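Local atomic coordinates of DNA polymerase sliding clamp 3 (Sulfolobus tokodaii, PDB entry 3AIZ), a protein that forms part of a ring-shaped sliding clamp around DNA, a moving platform that tethers the catalytic subunit of DNA polymerase and other proteins during replication. Residues Y13-L18 with D76-V81; E72-V77 with I97-D102; I143-D148 with S174-S179; D152-K157 with E200-T205. One frame throughout, in Å; residues are numbered along the deposited sequence.

Contact 1: residues Y13-L18 with D76-V81; sequences YIFRTL and DVLKTV. With SO4 (sulfate ion), chain G.
Leu78 and Phe15 supply the apolar half of this meeting of two helices, 8-18 and 71-78. The Leu78 methyl CD1 lies 3.9 Å from Phe15 CB and about equally far from CG and CD1 of the ring, so it sits where the aromatic side chain leaves its helix. Both residues are buried, and the Phe15 side chain also touches Leu71 and Thr75 of helix 71-78.

Beside this apolar patch run two long basic side chains. Lys79 is stretched out beyond CG and passes along Arg16, with its CG over one face of the guanidinium and its CE 4.2 Å from Arg16 NE. A bend at chi3 (62°) turns the end of Arg16 out of the line of its chain, and Arg16 CD rests over one face of the Tyr13 ring, near the rim.

The charged ends converge on a sulfate ion, probably from the crystallisation liquor. Arg16 NE donates to sulfate O2 (3.2 Å, 154° at the hydrogen) and Arg16 NH2 to sulfate O3 (2.8 Å), with a weak third bond from NH2 to O2; the sulfur lies in the guanidinium plane, at its edge. Lys79 NZ comes within 3.4 Å of sulfate O2. Two cationic ends gathered round one tetrahedral anion make a site that could plausibly receive a phosphate, consistent with the DNA-facing role of helices in sliding clamps.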
loop_
_atom_site.group_PDB
_atom_site.type_symbol
_atom_site.label_atom_id
_atom_site.label_comp_id
_atom_site.label_asym_id
_atom_site.label_seq_id
_atom_site.Cartn_x
_atom_site.Cartn_y
_atom_site.Cartn_z
ATOM N N TYR C 13 0.021 12.101 28.380
ATOM C CA TYR C 13 0.030 10.666 28.103
ATOM C C TYR C 13 -0.053 9.812 29.368
ATOM O O TYR C 13 -0.442 8.646 29.310
ATOM C CB TYR C 13 1.254 10.279 27.269
ATOM C CG TYR C 13 1.068 10.512 25.786
ATOM C CD1 TYR C 13 1.439 11.714 25.199
ATOM C CD2 TYR C 13 0.513 9.530 24.975
ATOM C CE1 TYR C 13 1.266 11.929 23.845
ATOM C CE2 TYR C 13 0.338 9.736 23.621
ATOM C CZ TYR C 13 0.716 10.937 23.060
ATOM O OH TYR C 13 0.543 11.147 21.711
ATOM N N ILE C 14 0.315 10.394 30.505
ATOM C CA ILE C 14 0.170 9.711 31.784
ATOM C C ILE C 14 -1.300 9.395 32.033
ATOM O O ILE C 14 -1.643 8.333 32.553
ATOM C CB ILE C 14 0.693 10.570 32.953
ATOM C CG1 ILE C 14 2.174 10.902 32.759
ATOM C CG2 ILE C 14 0.476 9.858 34.278
ATOM C CD1 ILE C 14 2.751 11.761 33.863
ATOM N N PHE C 15 -2.164 10.327 31.645
ATOM C CA PHE C 15 -3.598 10.202 31.873
ATOM C C PHE C 15 -4.282 9.432 30.751
ATOM O O PHE C 15 -5.340 8.835 30.950
ATOM C CB PHE C 15 -4.224 11.586 32.045
ATOM C CG PHE C 15 -3.665 12.354 33.205
ATOM C CD1 PHE C 15 -2.473 13.047 33.083
ATOM C CD2 PHE C 15 -4.323 12.374 34.423
ATOM C CE1 PHE C 15 -1.952 13.747 34.151
ATOM C CE2 PHE C 15 -3.805 13.074 35.495
ATOM C CZ PHE C 15 -2.619 13.761 35.359
ATOM N N ARG C 16 -3.673 9.445 29.571
ATOM C CA ARG C 16 -4.174 8.657 28.455
ATOM C C ARG C 16 -3.910 7.175 28.708
ATOM O O ARG C 16 -4.674 6.314 28.271
ATOM C CB ARG C 16 -3.528 9.112 27.146
ATOM C CG ARG C 16 -3.715 10.594 26.863
ATOM C CD ARG C 16 -3.026 11.012 25.579
ATOM N NE ARG C 16 -3.567 10.316 24.416
ATOM C CZ ARG C 16 -3.193 10.555 23.165
ATOM N NH1 ARG C 16 -2.274 11.478 22.912
ATOM N NH2 ARG C 16 -3.737 9.875 22.166
ATOM N N THR C 17 -2.827 6.885 29.423
ATOM C CA THR C 17 -2.531 5.521 29.841
ATOM C C THR C 17 -3.583 5.044 30.833
ATOM O O THR C 17 -4.094 3.930 30.725
ATOM C CB THR C 17 -1.145 5.411 30.508
ATOM O OG1 THR C 17 -0.123 5.747 29.563
ATOM C CG2 THR C 17 -0.911 3.997 31.009
ATOM N N LEU C 18 -3.902 5.900 31.799
ATOM C CA LEU C 18 -4.863 5.561 32.844
ATOM C C LEU C 18 -6.255 5.268 32.289
ATOM O O LEU C 18 -7.004 4.483 32.869
ATOM C CB LEU C 18 -4.936 6.673 33.892
ATOM C CG LEU C 18 -3.675 6.911 34.724
ATOM C CD1 LEU C 18 -3.862 8.096 35.656
ATOM C CD2 LEU C 18 -3.310 5.663 35.509
ATOM N N ASP C 76 -9.776 14.377 27.126
ATOM C CA ASP C 76 -10.252 14.974 25.881
ATOM C C ASP C 76 -9.639 16.353 25.650
ATOM O O ASP C 76 -9.389 16.741 24.510
ATOM C CB ASP C 76 -11.781 15.068 25.865
ATOM C CG ASP C 76 -12.442 13.795 25.362
ATOM O OD1 ASP C 76 -11.731 12.933 24.805
ATOM O OD2 ASP C 76 -13.675 13.662 25.517
ATOM N N VAL C 77 -9.401 17.091 26.731
ATOM C CA VAL C 77 -8.804 18.417 26.617
ATOM C C VAL C 77 -7.284 18.335 26.643
ATOM O O VAL C 77 -6.599 19.225 26.141
ATOM C CB VAL C 77 -9.287 19.373 27.730
ATOM C CG1 VAL C 77 -10.806 19.370 27.811
ATOM C CG2 VAL C 77 -8.679 18.990 29.065
ATOM N N LEU C 78 -6.761 17.263 27.230
ATOM C CA LEU C 78 -5.320 17.047 27.279
ATOM C C LEU C 78 -4.781 16.657 25.908
ATOM O O LEU C 78 -3.635 16.955 25.575
ATOM C CB LEU C 78 -4.965 15.975 28.311
ATOM C CG LEU C 78 -5.108 16.358 29.785
ATOM C CD1 LEU C 78 -4.761 15.178 30.677
ATOM C CD2 LEU C 78 -4.236 17.556 30.121
ATOM N N LYS C 79 -5.612 15.989 25.116
ATOM C CA LYS C 79 -5.224 15.587 23.770
ATOM C C LYS C 79 -5.024 16.802 22.869
ATOM O O LYS C 79 -4.382 16.710 21.822
ATOM C CB LYS C 79 -6.279 14.665 23.154
ATOM C CG LYS C 79 -6.403 13.304 23.813
ATOM C CD LYS C 79 -7.428 12.447 23.083
ATOM C CE LYS C 79 -7.599 11.087 23.741
ATOM N NZ LYS C 79 -8.585 10.242 23.010
ATOM N N THR C 80 -5.580 17.938 23.278
ATOM C CA THR C 80 -5.550 19.139 22.451
ATOM C C THR C 80 -4.323 20.002 22.722
ATOM O O THR C 80 -4.251 21.144 22.268
ATOM C CB THR C 80 -6.814 19.996 22.652
ATOM O OG1 THR C 80 -6.730 20.699 23.897
ATOM C CG2 THR C 80 -8.059 19.122 22.643
ATOM N N VAL C 81 -3.362 19.461 23.465
ATOM C CA VAL C 81 -2.139 20.199 23.762
ATOM C C VAL C 81 -1.119 20.033 22.642
ATOM O O VAL C 81 -1.034 18.976 22.017
ATOM C CB VAL C 81 -1.505 19.760 25.098
ATOM C CG1 VAL C 81 -2.515 19.875 26.229
ATOM C CG2 VAL C 81 -0.969 18.342 24.995
HETATM S S SO4 G . -5.898 7.164 23.035
HETATM O O1 SO4 G . -5.911 5.922 23.803
HETATM O O2 SO4 G . -5.999 8.302 23.948
HETATM O O3 SO4 G . -4.653 7.253 22.275
HETATM O O4 SO4 G . -7.031 7.177 22.112
#

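Contact 2: residues E72-V77 with I97-D102; sequences EDFTDV and IKVTLD
Val77, Val99 and Phe74 account for most of the surface buried where helix 71-78 lies on strand 97-102. The helix and strand run nearly parallel, their short axes 13° apart and 10.5 Å from each other at closest approach. Val77 points at the strand from the helix, and its CG2 stands 4.3 Å from Val99 CG1, branch against branch.

Phe74 reaches the same valine by another route. With CG anti to the backbone N (chi1 -177°), its ring extends toward the strand, and CE1 comes 3.5 Å from Val99 CG2. That methyl lies at the ring edge, near the ring plane, and the two side chains cross at about a right angle. The two branches of Val99 are thus divided between the two helix residues. Farther along the strand, Leu101 CD1 packs 3.5 Å from the carbonyl O of Val77, which also accepts from Thr80 OG1.

Phe109 and Phe111 of strand 106-111 flank Val77, while Phe15 of helix 8-18 meets Phe74 edge to face. Asp102, at the strand end, forms a salt bridge with Lys185 of the neighbouring sliding clamp B subunit. A helix laid along an antiparallel sheet through buried aliphatic and aromatic side chains is the arrangement of the DNA clamp fold.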
loop_
_atom_site.group_PDB
_atom_site.type_symbol
_atom_site.label_atom_id
_atom_site.label_comp_id
_atom_site.label_asym_id
_atom_site.label_seq_id
_atom_site.Cartn_x
_atom_site.Cartn_y
_atom_site.Cartn_z
ATOM N N GLU C 72 -12.132 10.743 31.078
ATOM C CA GLU C 72 -12.371 10.920 29.647
ATOM C C GLU C 72 -12.414 12.394 29.242
ATOM O O GLU C 72 -11.767 12.804 28.277
ATOM C CB GLU C 72 -13.666 10.226 29.222
ATOM C CG GLU C 72 -13.971 10.357 27.737
ATOM C CD GLU C 72 -15.341 9.817 27.370
ATOM O OE1 GLU C 72 -15.977 9.169 28.229
ATOM O OE2 GLU C 72 -15.782 10.043 26.222
ATOM N N ASP C 73 -13.185 13.186 29.980
ATOM C CA ASP C 73 -13.305 14.610 29.703
ATOM C C ASP C 73 -11.977 15.319 29.929
ATOM O O ASP C 73 -11.588 16.194 29.154
ATOM C CB ASP C 73 -14.384 15.234 30.586
ATOM C CG ASP C 73 -15.761 14.679 30.296
ATOM O OD1 ASP C 73 -15.984 14.211 29.158
ATOM O OD2 ASP C 73 -16.619 14.713 31.203
ATOM N N PHE C 74 -11.289 14.933 30.998
ATOM C CA PHE C 74 -10.005 15.528 31.344
ATOM C C PHE C 74 -8.952 15.199 30.294
ATOM O O PHE C 74 -8.075 16.011 30.003
ATOM C CB PHE C 74 -9.552 15.042 32.722
ATOM C CG PHE C 74 -8.266 15.657 33.190
ATOM C CD1 PHE C 74 -8.196 17.009 33.481
ATOM C CD2 PHE C 74 -7.131 14.884 33.354
ATOM C CE1 PHE C 74 -7.013 17.578 33.918
ATOM C CE2 PHE C 74 -5.948 15.446 33.792
ATOM C CZ PHE C 74 -5.889 16.795 34.075
ATOM N N THR C 75 -9.046 14.003 29.724
ATOM C CA THR C 75 -8.106 13.571 28.698
ATOM C C THR C 75 -8.484 14.140 27.331
ATOM O O THR C 75 -7.620 14.365 26.484
ATOM C CB THR C 75 -8.019 12.033 28.627
ATOM O OG1 THR C 75 -7.512 11.527 29.868
ATOM C CG2 THR C 75 -7.095 11.598 27.504
ATOM N N ASP C 76 -9.776 14.377 27.126
ATOM C CA ASP C 76 -10.252 14.974 25.881
ATOM C C ASP C 76 -9.639 16.353 25.650
ATOM O O ASP C 76 -9.389 16.741 24.510
ATOM C CB ASP C 76 -11.781 15.068 25.865
ATOM C CG ASP C 76 -12.442 13.795 25.362
ATOM O OD1 ASP C 76 -11.731 12.933 24.805
ATOM O OD2 ASP C 76 -13.675 13.662 25.517
ATOM N N VAL C 77 -9.401 17.091 26.731
ATOM C CA VAL C 77 -8.804 18.417 26.617
ATOM C C VAL C 77 -7.284 18.335 26.643
ATOM O O VAL C 77 -6.599 19.225 26.141
ATOM C CB VAL C 77 -9.287 19.373 27.730
ATOM C CG1 VAL C 77 -10.806 19.370 27.811
ATOM C CG2 VAL C 77 -8.679 18.990 29.065
ATOM N N ILE C 97 -12.159 21.510 39.065
ATOM C CA ILE C 97 -10.805 21.556 38.527
ATOM C C ILE C 97 -10.729 22.467 37.299
ATOM O O ILE C 97 -11.628 22.467 36.455
ATOM C CB ILE C 97 -10.300 20.140 38.168
ATOM C CG1 ILE C 97 -8.820 20.170 37.785
ATOM C CG2 ILE C 97 -11.141 19.532 37.055
ATOM C CD1 ILE C 97 -7.897 20.487 38.940
ATOM N N LYS C 98 -9.658 23.249 37.210
ATOM C CA LYS C 98 -9.445 24.148 36.080
ATOM C C LYS C 98 -8.202 23.768 35.285
ATOM O O LYS C 98 -7.103 23.696 35.833
ATOM C CB LYS C 98 -9.319 25.597 36.553
ATOM C CG LYS C 98 -10.639 26.324 36.728
ATOM C CD LYS C 98 -10.412 27.804 37.006
ATOM C CE LYS C 98 -11.727 28.562 37.090
ATOM N NZ LYS C 98 -11.525 29.993 37.456
ATOM N N VAL C 99 -8.381 23.529 33.990
ATOM C CA VAL C 99 -7.262 23.234 33.107
ATOM C C VAL C 99 -7.061 24.396 32.142
ATOM O O VAL C 99 -7.946 24.713 31.347
ATOM C CB VAL C 99 -7.499 21.943 32.305
ATOM C CG1 VAL C 99 -6.230 21.529 31.580
ATOM C CG2 VAL C 99 -7.971 20.831 33.222
ATOM N N THR C 100 -5.898 25.034 32.218
ATOM C CA THR C 100 -5.609 26.185 31.374
ATOM C C THR C 100 -4.451 25.913 30.423
ATOM O O THR C 100 -3.293 25.884 30.836
ATOM C CB THR C 100 -5.278 27.430 32.214
ATOM O OG1 THR C 100 -6.373 27.722 33.090
ATOM C CG2 THR C 100 -5.021 28.628 31.313
ATOM N N LEU C 101 -4.771 25.714 29.149
ATOM C CA LEU C 101 -3.749 25.520 28.130
ATOM C C LEU C 101 -3.284 26.872 27.598
ATOM O O LEU C 101 -4.096 27.695 27.176
ATOM C CB LEU C 101 -4.287 24.655 26.990
ATOM C CG LEU C 101 -4.876 23.309 27.406
ATOM C CD1 LEU C 101 -5.232 22.483 26.184
ATOM C CD2 LEU C 101 -3.902 22.554 28.293
ATOM N N ASP C 102 -1.976 27.097 27.626
ATOM C CA ASP C 102 -1.416 28.373 27.204
ATOM C C ASP C 102 -0.376 28.184 26.106
ATOM O O ASP C 102 0.702 27.640 26.344
ATOM C CB ASP C 102 -0.797 29.101 28.399
ATOM C CG ASP C 102 -0.444 30.543 28.088
ATOM O OD1 ASP C 102 -0.417 30.910 26.894
ATOM O OD2 ASP C 102 -0.192 31.311 29.041
#

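Contact 3: residues I143-D148 with S174-S179; sequences IDEIED and STIELS
Ile176, projecting from strand 172-178, meets Ile146 and Glu145 on helix 136-149, a helix-on-sheet layer of the DNA clamp fold in the C-terminal half of the chain. No hydrogen bond joins the segments, and the buried surface is small.

The packed side is aliphatic. Ile146 is buried, and although its side chain does not leave the helix straight toward the strand, its CG1 comes 4.3 Å from Ile176 CD1. Leu165 and Ala167 of strand 162-168 and Leu199 of helix 199-203 also lie against Ile146, and Ile142, one turn earlier on the same helix, adds its side chain against Ile176.

The other side is looser and open to solvent. Glu145 is exposed there and turns its carboxylate end, not its aliphatic stem, to Ile176.

Strand 172-178, the outermost of its sheet within this chain, continues into the neighbouring subunit: Ser174 and Thr175 pair antiparallel with a strand of sliding clamp B, and Ser174 OG is hydrogen-bonded to Ser111 OG of that chain.

One methyl serves both sides of the contact. Ile176 holds CG1 beside its backbone N (chi1 -54°) and extends from there (chi2 -177°), placing CD1 at the helix, where the carboxylate carbon CD of Glu145 lies 4.2 Å from Ile176 CD1.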
loop_
_atom_site.group_PDB
_atom_site.type_symbol
_atom_site.label_atom_id
_atom_site.label_comp_id
_atom_site.label_asym_id
_atom_site.label_seq_id
_atom_site.Cartn_x
_atom_site.Cartn_y
_atom_site.Cartn_z
ATOM N N ILE C 143 6.413 -4.073 23.853
ATOM C CA ILE C 143 5.060 -4.258 24.359
ATOM C C ILE C 143 4.021 -4.069 23.255
ATOM O O ILE C 143 3.071 -4.846 23.143
ATOM C CB ILE C 143 4.766 -3.299 25.523
ATOM C CG1 ILE C 143 5.652 -3.646 26.716
ATOM C CG2 ILE C 143 3.312 -3.384 25.927
ATOM C CD1 ILE C 143 5.511 -5.083 27.166
ATOM N N ASP C 144 4.208 -3.034 22.440
ATOM C CA ASP C 144 3.333 -2.792 21.296
ATOM C C ASP C 144 3.429 -3.939 20.299
ATOM O O ASP C 144 2.429 -4.353 19.713
ATOM C CB ASP C 144 3.687 -1.470 20.612
ATOM C CG ASP C 144 3.194 -0.262 21.387
ATOM O OD1 ASP C 144 2.172 -0.386 22.096
ATOM O OD2 ASP C 144 3.825 0.811 21.284
ATOM N N GLU C 145 4.641 -4.451 20.114
ATOM C CA GLU C 145 4.871 -5.565 19.206
ATOM C C GLU C 145 4.187 -6.829 19.719
ATOM O O GLU C 145 3.718 -7.655 18.936
ATOM C CB GLU C 145 6.369 -5.805 19.024
ATOM C CG GLU C 145 6.711 -6.843 17.970
ATOM C CD GLU C 145 8.205 -6.963 17.741
ATOM O OE1 GLU C 145 8.961 -6.129 18.286
ATOM O OE2 GLU C 145 8.624 -7.890 17.015
ATOM N N ILE C 146 4.134 -6.972 21.040
ATOM C CA ILE C 146 3.461 -8.109 21.657
ATOM C C ILE C 146 1.949 -7.996 21.495
ATOM O O ILE C 146 1.255 -9.000 21.345
ATOM C CB ILE C 146 3.819 -8.244 23.150
ATOM C CG1 ILE C 146 5.275 -8.691 23.305
ATOM C CG2 ILE C 146 2.893 -9.235 23.838
ATOM C CD1 ILE C 146 5.683 -8.952 24.736
ATOM N N GLU C 147 1.444 -6.766 21.520
ATOM C CA GLU C 147 0.025 -6.527 21.287
ATOM C C GLU C 147 -0.351 -6.922 19.863
ATOM O O GLU C 147 -1.405 -7.515 19.633
ATOM C CB GLU C 147 -0.328 -5.061 21.533
ATOM C CG GLU C 147 -1.793 -4.735 21.287
ATOM C CD GLU C 147 -2.064 -3.243 21.271
ATOM O OE1 GLU C 147 -1.169 -2.469 21.672
ATOM O OE2 GLU C 147 -3.172 -2.845 20.853
ATOM N N ASP C 148 0.514 -6.585 18.910
ATOM C CA ASP C 148 0.303 -6.965 17.518
ATOM C C ASP C 148 0.291 -8.482 17.368
ATOM O O ASP C 148 -0.538 -9.035 16.646
ATOM C CB ASP C 148 1.375 -6.349 16.615
ATOM C CG ASP C 148 1.134 -4.874 16.344
ATOM O OD1 ASP C 148 0.005 -4.397 16.589
ATOM O OD2 ASP C 148 2.073 -4.192 15.878
ATOM N N SER C 174 4.984 -16.607 21.136
ATOM C CA SER C 174 6.158 -15.979 20.545
ATOM C C SER C 174 6.946 -15.246 21.625
ATOM O O SER C 174 6.393 -14.434 22.363
ATOM C CB SER C 174 5.754 -15.010 19.431
ATOM O OG SER C 174 5.118 -15.693 18.364
ATOM N N THR C 175 8.239 -15.535 21.713
ATOM C CA THR C 175 9.070 -15.004 22.786
ATOM C C THR C 175 10.066 -13.962 22.291
ATOM O O THR C 175 10.600 -14.071 21.190
ATOM C CB THR C 175 9.849 -16.129 23.493
ATOM O OG1 THR C 175 8.937 -17.144 23.928
ATOM C CG2 THR C 175 10.610 -15.584 24.690
ATOM N N ILE C 176 10.309 -12.951 23.116
ATOM C CA ILE C 176 11.304 -11.933 22.817
ATOM C C ILE C 176 12.298 -11.831 23.966
ATOM O O ILE C 176 11.909 -11.709 25.127
ATOM C CB ILE C 176 10.653 -10.558 22.580
ATOM C CG1 ILE C 176 9.563 -10.665 21.509
ATOM C CG2 ILE C 176 11.705 -9.532 22.183
ATOM C CD1 ILE C 176 8.911 -9.345 21.156
ATOM N N GLU C 177 13.583 -11.889 23.640
ATOM C CA GLU C 177 14.632 -11.827 24.650
ATOM C C GLU C 177 15.093 -10.397 24.903
ATOM O O GLU C 177 15.393 -9.657 23.967
ATOM C CB GLU C 177 15.826 -12.685 24.231
ATOM C CG GLU C 177 17.071 -12.468 25.076
ATOM C CD GLU C 177 18.296 -13.153 24.498
ATOM O OE1 GLU C 177 18.142 -13.962 23.558
ATOM O OE2 GLU C 177 19.414 -12.880 24.986
ATOM N N LEU C 178 15.145 -10.016 26.174
ATOM C CA LEU C 178 15.708 -8.733 26.571
ATOM C C LEU C 178 16.900 -8.978 27.484
ATOM O O LEU C 178 16.819 -9.773 28.419
ATOM C CB LEU C 178 14.672 -7.872 27.295
ATOM C CG LEU C 178 13.459 -7.357 26.520
ATOM C CD1 LEU C 178 12.483 -8.482 26.221
ATOM C CD2 LEU C 178 12.772 -6.258 27.310
ATOM N N SER C 179 18.003 -8.291 27.214
ATOM C CA SER C 179 19.213 -8.461 28.005
ATOM C C SER C 179 20.153 -7.283 27.815
ATOM O O SER C 179 19.973 -6.477 26.904
ATOM C CB SER C 179 19.925 -9.755 27.614
ATOM O OG SER C 179 20.321 -9.725 26.253
#

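Contact 4: residues D152-K157 with E200-T205; sequences DSITFK and EYVVNT. With SO4 (sulfate ion), chain H.
In the C-terminal half of the DNA clamp fold, where helices pack on a face of an antiparallel sheet, Val202 of the short helix 199-203 meets Ile154 and Phe156 of strand 153-159. The two strand residues alternate with Thr155, so both project from the same face of the sheet toward the helix.

Ile154 reaches the helix with its tip: CD1 stands 4.0 Å from Val202 CB and also comes near Val203 CG2, at 4.5 Å. Both branches of Val202 touch the Phe156 ring: CG2 lies 4.1 Å from Phe156 CE1 and CG1 4.1 Å from Phe156 CZ; the two side chains approach from opposite directions. Leu225 of strand 223-231 touches both Phe156 and Val202, and Ile143 of helix 136-149 packs on Val202 and Val203.

Polar groups stay at the helix end and on its outer side. Thr205 OG1 donates to Val202 O (2.7 Å) in the carbonyl plane, at a C=O...O angle of 159°, and Thr205 N donates to the same oxygen, so two bonds grip it as the helix finishes. Tyr201 OH donates to O1 of a sulfate, probably from the crystallisation liquor, at 3.1 Å; Ser42 OG also binds this ion, and Glu200 CG lies over the centre of the Tyr201 ring. The chemistry is therefore split: apolar contact, with no hydrogen bond across the segments, joins strand to helix, while hydrogen bonds close the helix end and bind the anion.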
loop_
_atom_site.group_PDB
_atom_site.type_symbol
_atom_site.label_atom_id
_atom_site.label_comp_id
_atom_site.label_asym_id
_atom_site.label_seq_id
_atom_site.Cartn_x
_atom_site.Cartn_y
_atom_site.Cartn_z
ATOM N N ASP C 152 -3.573 -14.141 25.125
ATOM C CA ASP C 152 -4.365 -13.965 26.333
ATOM C C ASP C 152 -3.489 -13.591 27.522
ATOM O O ASP C 152 -3.968 -13.014 28.498
ATOM C CB ASP C 152 -5.146 -15.243 26.642
ATOM C CG ASP C 152 -6.104 -15.625 25.528
ATOM O OD1 ASP C 152 -6.557 -14.723 24.791
ATOM O OD2 ASP C 152 -6.407 -16.830 25.392
ATOM N N SER C 153 -2.203 -13.913 27.431
ATOM C CA SER C 153 -1.286 -13.702 28.545
ATOM C C SER C 153 0.154 -13.494 28.085
ATOM O O SER C 153 0.519 -13.859 26.969
ATOM C CB SER C 153 -1.350 -14.891 29.504
ATOM O OG SER C 153 -0.998 -16.097 28.844
ATOM N N ILE C 154 0.965 -12.903 28.954
ATOM C CA ILE C 154 2.382 -12.713 28.680
ATOM C C ILE C 154 3.215 -13.342 29.788
ATOM O O ILE C 154 3.166 -12.895 30.935
ATOM C CB ILE C 154 2.751 -11.222 28.595
ATOM C CG1 ILE C 154 1.932 -10.525 27.508
ATOM C CG2 ILE C 154 4.241 -11.056 28.336
ATOM C CD1 ILE C 154 2.254 -9.055 27.362
ATOM N N THR C 155 3.973 -14.380 29.450
ATOM C CA THR C 155 4.860 -15.008 30.421
ATOM C C THR C 155 6.131 -14.190 30.601
ATOM O O THR C 155 6.898 -14.001 29.653
ATOM C CB THR C 155 5.246 -16.443 30.012
ATOM O OG1 THR C 155 4.116 -17.308 30.159
ATOM C CG2 THR C 155 6.375 -16.955 30.891
ATOM N N PHE C 156 6.341 -13.695 31.817
ATOM C CA PHE C 156 7.584 -13.026 32.175
ATOM C C PHE C 156 8.519 -14.041 32.811
ATOM O O PHE C 156 8.233 -14.569 33.885
ATOM C CB PHE C 156 7.321 -11.880 33.154
ATOM C CG PHE C 156 6.797 -10.630 32.505
ATOM C CD1 PHE C 156 5.532 -10.600 31.941
ATOM C CD2 PHE C 156 7.565 -9.476 32.479
ATOM C CE1 PHE C 156 5.048 -9.449 31.353
ATOM C CE2 PHE C 156 7.086 -8.321 31.892
ATOM C CZ PHE C 156 5.826 -8.307 31.328
ATOM N N LYS C 157 9.633 -14.321 32.145
ATOM C CA LYS C 157 10.577 -15.316 32.639
ATOM C C LYS C 157 11.992 -14.759 32.718
ATOM O O LYS C 157 12.519 -14.231 31.740
ATOM C CB LYS C 157 10.542 -16.567 31.759
ATOM C CG LYS C 157 11.459 -17.689 32.218
ATOM C CD LYS C 157 11.094 -18.997 31.533
ATOM C CE LYS C 157 12.094 -20.097 31.854
ATOM N NZ LYS C 157 13.424 -19.828 31.240
ATOM N N GLU C 200 -3.391 -7.852 27.988
ATOM C CA GLU C 200 -3.979 -6.526 27.820
ATOM C C GLU C 200 -3.517 -5.530 28.882
ATOM O O GLU C 200 -3.280 -4.359 28.583
ATOM C CB GLU C 200 -5.509 -6.607 27.801
ATOM C CG GLU C 200 -6.115 -7.295 29.013
ATOM C CD GLU C 200 -7.631 -7.232 29.019
ATOM O OE1 GLU C 200 -8.269 -8.251 29.362
ATOM O OE2 GLU C 200 -8.184 -6.163 28.677
ATOM N N TYR C 201 -3.384 -5.999 30.119
ATOM C CA TYR C 201 -2.995 -5.130 31.226
ATOM C C TYR C 201 -1.574 -4.587 31.067
ATOM O O TYR C 201 -1.312 -3.420 31.357
ATOM C CB TYR C 201 -3.147 -5.858 32.563
ATOM C CG TYR C 201 -4.524 -6.444 32.776
ATOM C CD1 TYR C 201 -4.709 -7.818 32.863
ATOM C CD2 TYR C 201 -5.641 -5.625 32.877
ATOM C CE1 TYR C 201 -5.967 -8.359 33.053
ATOM C CE2 TYR C 201 -6.902 -6.155 33.066
ATOM C CZ TYR C 201 -7.060 -7.523 33.152
ATOM O OH TYR C 201 -8.315 -8.055 33.341
ATOM N N VAL C 202 -0.661 -5.435 30.607
ATOM C CA VAL C 202 0.715 -5.011 30.376
ATOM C C VAL C 202 0.782 -4.064 29.187
ATOM O O VAL C 202 1.352 -2.977 29.273
ATOM C CB VAL C 202 1.648 -6.207 30.111
ATOM C CG1 VAL C 202 3.038 -5.719 29.727
ATOM C CG2 VAL C 202 1.713 -7.115 31.329
ATOM N N VAL C 203 0.186 -4.490 28.078
ATOM C CA VAL C 203 0.192 -3.718 26.842
ATOM C C VAL C 203 -0.358 -2.304 27.021
ATOM O O VAL C 203 0.192 -1.345 26.480
ATOM C CB VAL C 203 -0.604 -4.433 25.736
ATOM C CG1 VAL C 203 -0.818 -3.507 24.554
ATOM C CG2 VAL C 203 0.114 -5.704 25.308
ATOM N N ASN C 204 -1.437 -2.182 27.786
ATOM C CA ASN C 204 -2.106 -0.897 27.971
ATOM C C ASN C 204 -1.270 0.157 28.697
ATOM O O ASN C 204 -1.737 1.271 28.931
ATOM C CB ASN C 204 -3.450 -1.088 28.679
ATOM C CG ASN C 204 -4.488 -1.754 27.794
ATOM O OD1 ASN C 204 -4.330 -1.823 26.576
ATOM N ND2 ASN C 204 -5.561 -2.243 28.406
ATOM N N THR C 205 -0.037 -0.190 29.050
ATOM C CA THR C 205 0.855 0.758 29.711
ATOM C C THR C 205 1.862 1.341 28.724
ATOM O O THR C 205 2.722 2.138 29.096
ATOM C CB THR C 205 1.613 0.110 30.893
ATOM O OG1 THR C 205 2.537 -0.868 30.400
ATOM C CG2 THR C 205 0.640 -0.556 31.850
HETATM S S SO4 H . -10.703 -4.378 33.417
HETATM O O1 SO4 H . -10.284 -5.663 32.859
HETATM O O2 SO4 H . -12.155 -4.370 33.581
HETATM O O3 SO4 H . -10.068 -4.180 34.716
HETATM O O4 SO4 H . -10.307 -3.299 32.514
#

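Following the chain from the N terminus, contact 1 closes the loop from helix 8-18 to the end of helix 71-78. Contact 2 opens on that second helix, sharing Asp76 and Val77 with contact 1, and closes on strand 97-102; together they tie two helices to the N-terminal sheet. In the C-terminal half, contacts 3 and 4 cross: 152-157 lies in sequence between 143-148 and 174-179, and 200-205 follows both. They join helices 136-149 and 199-203 to one sheet, with centres about 10 Å apart. Contacts 1 and 4 meet where Thr17 packs against Asn204 and Thr205, joining the two halves; contacts 2 and 3 lie on opposite sides of the chain's centre.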